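Local coordinates for protein flavodoxin (Streptococcus pneumoniae serotype 4, PDB 5LJL) that binds FMN and probably serves as a low-potential electron donor to a number of redox enzymes, at residues Phe72-Tyr86 with Asp105-Ser119. Numbering follows the deposited sequence.
Sequences FYEDLADLNLNGKIY and DFDRVFVSTGAEKGS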
ATOM      1  N   PHE A  72      -4.984   2.283 -12.356  1.00 14.52           N
ATOM      2  CA  PHE A  72      -4.738   2.994 -11.123  1.00 12.20           C
ATOM      3  C   PHE A  72      -3.268   3.531 -11.128  1.00 11.73           C
ATOM      4  O   PHE A  72      -3.010   4.640 -10.749  1.00 12.90           O
ATOM      5  CB  PHE A  72      -5.005   2.039  -9.944  1.00 12.13           C
ATOM      6  CG  PHE A  72      -4.923   2.727  -8.607  1.00 11.74           C
ATOM      7  CD1 PHE A  72      -6.017   3.375  -8.082  1.00 11.30           C
ATOM      8  CD2 PHE A  72      -3.703   2.807  -7.927  1.00 11.35           C
ATOM      9  CE1 PHE A  72      -5.968   4.044  -6.882  1.00 11.59           C
ATOM     10  CE2 PHE A  72      -3.621   3.496  -6.727  1.00 11.70           C
ATOM     11  CZ  PHE A  72      -4.751   4.128  -6.202  1.00 10.96           C
ATOM     12  N   TYR A  73      -2.327   2.668 -11.523  1.00 11.33           N
ATOM     13  CA  TYR A  73      -0.903   3.055 -11.630  1.00 10.75           C
ATOM     14  C   TYR A  73      -0.754   4.248 -12.600  1.00 10.86           C
ATOM     15  O   TYR A  73       0.007   5.166 -12.312  1.00 10.53           O
ATOM     16  CB  TYR A  73      -0.027   1.880 -12.055  1.00 10.86           C
ATOM     17  CG  TYR A  73       1.452   2.136 -12.317  1.00 11.36           C
ATOM     18  CD1 TYR A  73       2.394   1.816 -11.384  1.00 11.31           C
ATOM     19  CD2 TYR A  73       1.896   2.615 -13.559  1.00 11.49           C
ATOM     20  CE1 TYR A  73       3.733   2.066 -11.602  1.00 11.77           C
ATOM     21  CE2 TYR A  73       3.230   2.856 -13.816  1.00 12.08           C
ATOM     22  CZ  TYR A  73       4.151   2.597 -12.857  1.00 11.65           C
ATOM     23  OH  TYR A  73       5.466   2.807 -13.198  1.00 12.75           O
ATOM     24  N   GLU A  74      -1.400   4.148 -13.771  1.00 10.86           N
ATOM     25  CA  GLU A  74      -1.307   5.224 -14.759  1.00 12.54           C
ATOM     26  C   GLU A  74      -1.815   6.524 -14.206  1.00 12.97           C
ATOM     27  O   GLU A  74      -1.157   7.582 -14.386  1.00 12.52           O
ATOM     28  CB  GLU A  74      -2.067   4.857 -16.081  1.00 14.66           C
ATOM     29  CG  GLU A  74      -1.374   3.698 -16.805  1.00 15.82           C
ATOM     30  CD  GLU A  74      -2.162   3.070 -17.959  1.00 18.93           C
ATOM     31  OE1 GLU A  74      -3.210   3.613 -18.309  1.00 25.70           O
ATOM     32  OE2 GLU A  74      -1.752   2.025 -18.495  1.00 21.61           O
ATOM     33  N   ASP A  75      -2.989   6.454 -13.574  1.00 12.43           N
ATOM     34  CA  ASP A  75      -3.550   7.634 -12.978  1.00 13.72           C
ATOM     35  C   ASP A  75      -2.674   8.206 -11.864  1.00 12.69           C
ATOM     36  O   ASP A  75      -2.452   9.452 -11.806  1.00 11.74           O
ATOM     37  CB  ASP A  75      -4.990   7.410 -12.474  1.00 15.20           C
ATOM     38  CG  ASP A  75      -5.996   7.090 -13.581  1.00 19.03           C
ATOM     39  OD1 ASP A  75      -5.686   7.322 -14.777  1.00 20.54           O
ATOM     40  OD2 ASP A  75      -7.080   6.524 -13.235  1.00 21.45           O
ATOM     41  N   LEU A  76      -2.149   7.327 -11.002  1.00 11.50           N
ATOM     42  CA  LEU A  76      -1.275   7.779  -9.932  1.00 11.01           C
ATOM     43  C   LEU A  76       0.034   8.454 -10.467  1.00 11.38           C
ATOM     44  O   LEU A  76       0.448   9.522  -9.946  1.00 11.83           O
ATOM     45  CB  LEU A  76      -0.951   6.604  -9.002  1.00 11.41           C
ATOM     46  CG  LEU A  76       0.038   6.846  -7.892  1.00 12.05           C
ATOM     47  CD1 LEU A  76      -0.418   7.914  -6.911  1.00 13.28           C
ATOM     48  CD2 LEU A  76       0.336   5.540  -7.153  1.00 11.49           C
ATOM     49  N   ALA A  77       0.600   7.871 -11.548  1.00  9.61           N
ATOM     50  CA  ALA A  77       1.880   8.375 -12.087  1.00 10.48           C
ATOM     51  C   ALA A  77       1.677   9.822 -12.613  1.00 11.36           C
ATOM     52  O   ALA A  77       2.616  10.594 -12.762  1.00 11.91           O
ATOM     53  CB  ALA A  77       2.351   7.474 -13.224  1.00 10.64           C
ATOM     54  N   ASP A  78       0.471  10.163 -12.946  1.00 12.64           N
ATOM     55  CA  ASP A  78       0.228  11.522 -13.477  1.00 14.44           C
ATOM     56  C   ASP A  78      -0.092  12.529 -12.406  1.00 16.18           C
ATOM     57  O   ASP A  78      -0.382  13.670 -12.752  1.00 15.97           O
ATOM     58  CB  ASP A  78      -0.935  11.500 -14.497  1.00 15.35           C
ATOM     59  CG  ASP A  78      -0.909  12.697 -15.480  1.00 19.13           C
ATOM     60  OD1 ASP A  78       0.169  13.279 -15.820  1.00 18.97           O
ATOM     61  OD2 ASP A  78      -2.026  13.008 -15.927  1.00 21.52           O
ATOM     62  N   LEU A  79      -0.110  12.145 -11.114  1.00 14.58           N
ATOM     63  CA  LEU A  79      -0.505  13.090 -10.014  1.00 15.85           C
ATOM     64  C   LEU A  79       0.695  13.781  -9.390  1.00 17.13           C
ATOM     65  O   LEU A  79       1.801  13.250  -9.451  1.00 16.71           O
ATOM     66  CB  LEU A  79      -1.183  12.330  -8.861  1.00 16.87           C
ATOM     67  CG  LEU A  79      -2.499  11.623  -9.167  1.00 17.45           C
ATOM     68  CD1 LEU A  79      -3.087  10.955  -7.904  1.00 17.55           C
ATOM     69  CD2 LEU A  79      -3.503  12.607  -9.775  1.00 17.88           C
ATOM     70  N   ASN A  80       0.481  14.962  -8.784  1.00 16.15           N
ATOM     71  CA  ASN A  80       1.504  15.578  -7.917  1.00 18.81           C
ATOM     72  C   ASN A  80       0.998  15.465  -6.491  1.00 17.36           C
ATOM     73  O   ASN A  80      -0.096  15.925  -6.150  1.00 21.90           O
ATOM     74  CB  ASN A  80       1.845  17.032  -8.307  1.00 21.17           C
ATOM     75  CG  ASN A  80       2.594  17.096  -9.645  1.00 27.26           C
ATOM     76  OD1 ASN A  80       3.755  16.614  -9.764  1.00 35.81           O
ATOM     77  ND2 ASN A  80       1.938  17.636 -10.669  1.00 29.61           N
ATOM     78  N   LEU A  81       1.731  14.698  -5.693  1.00 14.82           N
ATOM     79  CA  LEU A  81       1.439  14.416  -4.331  1.00 14.67           C
ATOM     80  C   LEU A  81       2.500  14.976  -3.376  1.00 16.92           C
ATOM     81  O   LEU A  81       2.749  14.426  -2.293  1.00 16.87           O
ATOM     82  CB  LEU A  81       1.284  12.886  -4.107  1.00 14.50           C
ATOM     83  CG  LEU A  81       0.170  12.176  -4.908  1.00 15.40           C
ATOM     84  CD1 LEU A  81       0.151  10.687  -4.605  1.00 13.97           C
ATOM     85  CD2 LEU A  81      -1.113  12.748  -4.560  1.00 15.58           C
ATOM     86  N   ASN A  82       3.067  16.132  -3.711  1.00 17.50           N
ATOM     87  CA  ASN A  82       3.858  16.845  -2.690  1.00 20.80           C
ATOM     88  C   ASN A  82       3.103  17.102  -1.381  1.00 22.01           C
ATOM     89  O   ASN A  82       1.900  17.471  -1.340  1.00 24.97           O
ATOM     90  CB  ASN A  82       4.444  18.152  -3.257  1.00 23.40           C
ATOM     91  CG  ASN A  82       5.389  17.897  -4.424  1.00 25.72           C
ATOM     92  OD1 ASN A  82       6.604  17.853  -4.237  1.00 34.69           O
ATOM     93  ND2 ASN A  82       4.847  17.627  -5.610  1.00 28.14           N
ATOM     94  N   GLY A  83       3.791  16.837  -0.277  1.00 21.24           N
ATOM     95  CA  GLY A  83       3.179  16.979   1.045  1.00 22.47           C
ATOM     96  C   GLY A  83       2.434  15.771   1.566  1.00 21.25           C
ATOM     97  O   GLY A  83       1.861  15.839   2.653  1.00 27.79           O
ATOM     98  N   LYS A  84       2.413  14.670   0.803  1.00 18.15           N
ATOM     99  CA  LYS A  84       1.769  13.461   1.292  1.00 17.26           C
ATOM    100  C   LYS A  84       2.874  12.475   1.735  1.00 15.40           C
ATOM    101  O   LYS A  84       3.941  12.473   1.163  1.00 16.87           O
ATOM    102  CB  LYS A  84       0.928  12.782   0.200  1.00 18.06           C
ATOM    103  CG  LYS A  84      -0.059  13.666  -0.607  1.00 20.05           C
ATOM    104  CD  LYS A  84      -1.142  14.202   0.237  1.00 20.45           C
ATOM    105  CE  LYS A  84      -2.156  15.048  -0.535  1.00 22.08           C
ATOM    106  NZ  LYS A  84      -2.997  15.828   0.404  1.00 21.35           N
ATOM    107  N   ILE A  85       2.567  11.660   2.722  1.00 14.23           N
ATOM    108  CA  ILE A  85       3.408  10.550   3.215  1.00 14.29           C
ATOM    109  C   ILE A  85       2.852   9.275   2.549  1.00 13.18           C
ATOM    110  O   ILE A  85       1.592   9.085   2.510  1.00 13.95           O
ATOM    111  CB  ILE A  85       3.301  10.403   4.751  1.00 16.15           C
ATOM    112  CG1 ILE A  85       3.611  11.703   5.507  1.00 19.22           C
ATOM    113  CG2 ILE A  85       4.169   9.231   5.320  1.00 16.33           C
ATOM    114  CD1 ILE A  85       4.703  12.494   4.938  1.00 24.54           C
ATOM    115  N   TYR A  86       3.731   8.378   2.068  1.00 10.51           N
ATOM    116  CA  TYR A  86       3.212   7.134   1.515  1.00 10.07           C
ATOM    117  C   TYR A  86       3.926   5.912   2.126  1.00  9.75           C
ATOM    118  O   TYR A  86       5.003   6.013   2.676  1.00 10.42           O
ATOM    119  CB  TYR A  86       3.356   7.091  -0.021  1.00 10.22           C
ATOM    120  CG  TYR A  86       4.764   6.816  -0.540  1.00 10.63           C
ATOM    121  CD1 TYR A  86       5.208   5.517  -0.785  1.00 11.00           C
ATOM    122  CD2 TYR A  86       5.603   7.866  -0.887  1.00 12.14           C
ATOM    123  CE1 TYR A  86       6.503   5.274  -1.284  1.00 11.81           C
ATOM    124  CE2 TYR A  86       6.890   7.646  -1.396  1.00 11.77           C
ATOM    125  CZ  TYR A  86       7.323   6.356  -1.632  1.00 13.01           C
ATOM    126  OH  TYR A  86       8.607   6.148  -2.097  1.00 13.59           O
ATOM    127  N   ASP A 105       7.632  -1.546  -7.738  1.00 11.89           N
ATOM    128  CA  ASP A 105       7.144  -0.663  -8.804  1.00 12.83           C
ATOM    129  C   ASP A 105       6.261   0.475  -8.292  1.00 12.29           C
ATOM    130  O   ASP A 105       6.362   1.606  -8.761  1.00 12.54           O
ATOM    131  CB  ASP A 105       6.387  -1.478  -9.830  1.00 14.88           C
ATOM    132  CG  ASP A 105       7.276  -2.465 -10.580  1.00 17.66           C
ATOM    133  OD1 ASP A 105       8.519  -2.360 -10.528  1.00 19.71           O
ATOM    134  OD2 ASP A 105       6.652  -3.370 -11.110  1.00 24.34           O
ATOM    135  N   PHE A 106       5.412   0.170  -7.311  1.00 11.79           N
ATOM    136  CA  PHE A 106       4.544   1.208  -6.696  1.00 10.61           C
ATOM    137  C   PHE A 106       5.363   2.144  -5.810  1.00 10.64           C
ATOM    138  O   PHE A 106       5.036   3.356  -5.721  1.00 11.15           O
ATOM    139  CB  PHE A 106       3.345   0.607  -5.958  1.00 11.05           C
ATOM    140  CG  PHE A 106       2.113   0.510  -6.790  1.00  9.94           C
ATOM    141  CD1 PHE A 106       1.368   1.659  -7.021  1.00  9.96           C
ATOM    142  CD2 PHE A 106       1.725  -0.650  -7.414  1.00 11.26           C
ATOM    143  CE1 PHE A 106       0.190   1.600  -7.783  1.00 10.21           C
ATOM    144  CE2 PHE A 106       0.568  -0.726  -8.172  1.00  9.97           C
ATOM    145  CZ  PHE A 106      -0.220   0.415  -8.379  1.00 10.43           C
ATOM    146  N   ASP A 107       6.414   1.636  -5.145  1.00 11.03           N
ATOM    147  CA  ASP A 107       7.332   2.532  -4.399  1.00 12.62           C
ATOM    148  C   ASP A 107       7.871   3.599  -5.372  1.00 11.92           C
ATOM    149  O   ASP A 107       7.838   4.813  -5.083  1.00 13.01           O
ATOM    150  CB  ASP A 107       8.427   1.692  -3.746  1.00 14.91           C
ATOM    151  CG  ASP A 107       9.380   2.495  -2.911  1.00 17.48           C
ATOM    152  OD1 ASP A 107       9.208   3.679  -2.678  1.00 17.41           O
ATOM    153  OD2 ASP A 107      10.309   1.855  -2.425  1.00 23.62           O
ATOM    154  N   ARG A 108       8.344   3.174  -6.551  1.00 12.41           N
ATOM    155  CA  ARG A 108       8.937   4.104  -7.523  1.00 13.95           C
ATOM    156  C   ARG A 108       7.956   5.093  -8.090  1.00 13.29           C
ATOM    157  O   ARG A 108       8.279   6.281  -8.224  1.00 13.96           O
ATOM    158  CB  ARG A 108       9.651   3.322  -8.641  1.00 17.57           C
ATOM    159  CG  ARG A 108      10.846   2.549  -8.146  1.00 20.49           C
ATOM    160  CD  ARG A 108      12.111   3.409  -7.967  1.00 27.81           C
ATOM    161  NE  ARG A 108      13.332   2.544  -7.861  1.00 40.46           N
ATOM    162  CZ  ARG A 108      14.567   2.802  -8.345  1.00 39.77           C
ATOM    163  NH1 ARG A 108      14.853   3.926  -9.011  1.00 40.90           N
ATOM    164  NH2 ARG A 108      15.537   1.900  -8.174  1.00 40.82           N
ATOM    165  N   VAL A 109       6.751   4.650  -8.423  1.00 12.36           N
ATOM    166  CA  VAL A 109       5.747   5.560  -8.905  1.00 11.91           C
ATOM    167  C   VAL A 109       5.372   6.610  -7.869  1.00 10.78           C
ATOM    168  O   VAL A 109       5.210   7.819  -8.213  1.00 10.98           O
ATOM    169  CB  VAL A 109       4.547   4.842  -9.598  1.00 11.94           C
ATOM    170  CG1 VAL A 109       3.567   4.328  -8.601  1.00 13.87           C
ATOM    171  CG2 VAL A 109       3.830   5.831 -10.520  1.00 11.84           C
ATOM    172  N   PHE A 110       5.260   6.213  -6.587  1.00  9.67           N
ATOM    173  CA  PHE A 110       5.048   7.198  -5.536  1.00 10.47           C
ATOM    174  C   PHE A 110       6.209   8.254  -5.421  1.00 11.49           C
ATOM    175  O   PHE A 110       5.925   9.482  -5.313  1.00 12.36           O
ATOM    176  CB  PHE A 110       4.823   6.541  -4.189  1.00 10.51           C
ATOM    177  CG  PHE A 110       3.379   6.191  -3.908  1.00 10.31           C
ATOM    178  CD1 PHE A 110       2.413   7.181  -3.779  1.00 10.68           C
ATOM    179  CD2 PHE A 110       3.053   4.878  -3.593  1.00 10.26           C
ATOM    180  CE1 PHE A 110       1.121   6.853  -3.427  1.00 10.52           C
ATOM    181  CE2 PHE A 110       1.754   4.544  -3.159  1.00 10.19           C
ATOM    182  CZ  PHE A 110       0.784   5.538  -3.108  1.00 11.02           C
ATOM    183  N   VAL A 111       7.427   7.785  -5.536  1.00 11.94           N
ATOM    184  CA  VAL A 111       8.615   8.690  -5.508  1.00 13.63           C
ATOM    185  C   VAL A 111       8.399   9.748  -6.631  1.00 13.51           C
ATOM    186  O   VAL A 111       8.597  10.970  -6.394  1.00 13.87           O
ATOM    187  CB  VAL A 111       9.917   7.995  -5.789  1.00 15.31           C
ATOM    188  CG1 VAL A 111      11.003   9.060  -5.997  1.00 17.95           C
ATOM    189  CG2 VAL A 111      10.338   7.088  -4.661  1.00 16.08           C
ATOM    190  N   SER A 112       7.981   9.259  -7.796  1.00 13.22           N
ATOM    191  CA  SER A 112       7.829  10.152  -8.987  1.00 13.83           C
ATOM    192  C   SER A 112       6.797  11.262  -8.803  1.00 15.48           C
ATOM    193  O   SER A 112       6.930  12.288  -9.453  1.00 17.02           O
ATOM    194  CB  SER A 112       7.609   9.341 -10.265  1.00 13.93           C
ATOM    195  OG  SER A 112       6.256   8.916 -10.495  1.00 13.80           O
ATOM    196  N   THR A 113       5.789  11.083  -7.943  1.00 13.60           N
ATOM    197  CA  THR A 113       4.751  12.052  -7.666  1.00 14.33           C
ATOM    198  C   THR A 113       5.179  13.176  -6.711  1.00 15.33           C
ATOM    199  O   THR A 113       4.462  14.178  -6.583  1.00 16.80           O
ATOM    200  CB  THR A 113       3.515  11.426  -7.010  1.00 14.31           C
ATOM    201  OG1 THR A 113       3.785  11.002  -5.642  1.00 12.72           O
ATOM    202  CG2 THR A 113       2.921  10.292  -7.847  1.00 14.55           C
ATOM    203  N   GLY A 114       6.331  13.046  -6.083  1.00 12.92           N
ATOM    204  CA  GLY A 114       6.729  13.939  -5.060  1.00 13.99           C
ATOM    205  C   GLY A 114       6.366  13.625  -3.655  1.00 13.73           C
ATOM    206  O   GLY A 114       6.809  14.317  -2.760  1.00 14.37           O
ATOM    207  N   ALA A 115       5.540  12.581  -3.410  1.00 13.38           N
ATOM    208  CA  ALA A 115       5.265  12.126  -2.039  1.00 12.62           C
ATOM    209  C   ALA A 115       6.509  11.581  -1.364  1.00 12.51           C
ATOM    210  O   ALA A 115       7.486  11.154  -2.040  1.00 14.17           O
ATOM    211  CB  ALA A 115       4.155  11.041  -2.052  1.00 13.47           C
ATOM    212  N   GLU A 116       6.491  11.591  -0.029  1.00 12.38           N
ATOM    213  CA  GLU A 116       7.626  11.069   0.758  1.00 13.49           C
ATOM    214  C   GLU A 116       7.333   9.717   1.387  1.00 12.39           C
ATOM    215  O   GLU A 116       6.318   9.586   2.094  1.00 12.07           O
ATOM    216  CB  GLU A 116       8.013  12.091   1.848  1.00 13.38           C
ATOM    217  CG  GLU A 116       8.593  13.394   1.366  1.00 14.09           C
ATOM    218  CD  GLU A 116       8.894  14.340   2.541  1.00 15.87           C
ATOM    219  OE1 GLU A 116      10.054  14.830   2.570  1.00 14.87           O
ATOM    220  OE2 GLU A 116       7.974  14.674   3.353  1.00 16.39           O
ATOM    221  N   LYS A 117       8.283   8.758   1.256  1.00 11.70           N
ATOM    222  CA  LYS A 117       8.174   7.413   1.856  1.00 12.02           C
ATOM    223  C   LYS A 117       8.268   7.544   3.400  1.00 12.44           C
ATOM    224  O   LYS A 117       9.293   7.999   3.918  1.00 12.83           O
ATOM    225  CB  LYS A 117       9.286   6.489   1.353  1.00 14.19           C
ATOM    226  CG  LYS A 117       9.234   5.105   1.998  1.00 16.78           C
ATOM    227  CD  LYS A 117      10.499   4.296   1.658  1.00 22.16           C
ATOM    228  CE  LYS A 117      10.454   3.835   0.244  1.00 24.65           C
ATOM    229  NZ  LYS A 117      11.330   2.652  -0.037  1.00 24.07           N
ATOM    230  N   GLY A 118       7.238   7.149   4.133  1.00 11.18           N
ATOM    231  CA  GLY A 118       7.258   7.261   5.587  1.00 11.30           C
ATOM    232  C   GLY A 118       7.868   6.077   6.334  1.00 11.05           C
ATOM    233  O   GLY A 118       8.082   6.183   7.545  1.00 11.76           O
ATOM    234  N   SER A 119       7.974   4.913   5.692  1.00 10.58           N
ATOM    235  CA  SER A 119       8.463   3.689   6.331  1.00 11.40           C
ATOM    236  C   SER A 119       8.884   2.704   5.252  1.00 11.57           C
ATOM    237  O   SER A 119       8.351   2.743   4.127  1.00 12.91           O
ATOM    238  CB  SER A 119       7.338   3.097   7.239  1.00 11.69           C
ATOM    239  OG  SER A 119       7.750   2.090   8.083  1.00 12.13           O
TER
HETATM  240  O   HOH W   1       7.150   2.497 -11.119  1.00 20.99           O
HETATM  241  O   HOH W   2       5.276   9.618 -12.807  1.00 14.11           O
HETATM  242  O   HOH W   3       6.281  15.535  -0.360  1.00 21.92           O
HETATM  243  O   HOH W   4       5.338  14.714   2.424  1.00 23.69           O
HETATM  244  O   HOH W   5      10.170   8.704  -1.165  1.00 22.97           O
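The hydroxyl of Tyr86 donates to Asp107 OD1 over 2.6 Å, meeting that oxygen nearly end-on, while a water that accepts from Lys117 N donates to Tyr86 OH. The other carboxylate oxygen, Asp107 OD2, takes a salt bridge from Lys117 NZ on its syn side; one acid thereby ties helix 101-113 to both strands, and the lysine would be expected to favour its ionised form. The Tyr86 ring is sandwiched: Phe110 CB sits 3.3 Å from its centroid and Lys117 CA lies over the opposite face. A chi1 of 76° sets Tyr86 CG between its own N and carbonyl carbon and swings the ring against Phe110 CB. Tyr86 CB makes a CH-pi contact with one face of the Phe110 ring, and Leu76 CD2 another with the opposite face. Packing helix 67-77 beside helix 101-113, Leu76 is a knob among Phe106, Val109, Phe110 and Thr113; beyond it Tyr73 turns its edge to the face of Phe106, planes at 82°. Leu81 N donates a hydrogen bond to Thr113 O (2.9 Å), joining the loop to the helix end, where Gly114 closes a Schellman motif. Glu116 N donates to Lys84 O where the parallel strands start to pair; strand 85-92, helix 101-113 and strand 116-125 form the right-handed beta-alpha-beta crossover of the flavodoxin fold.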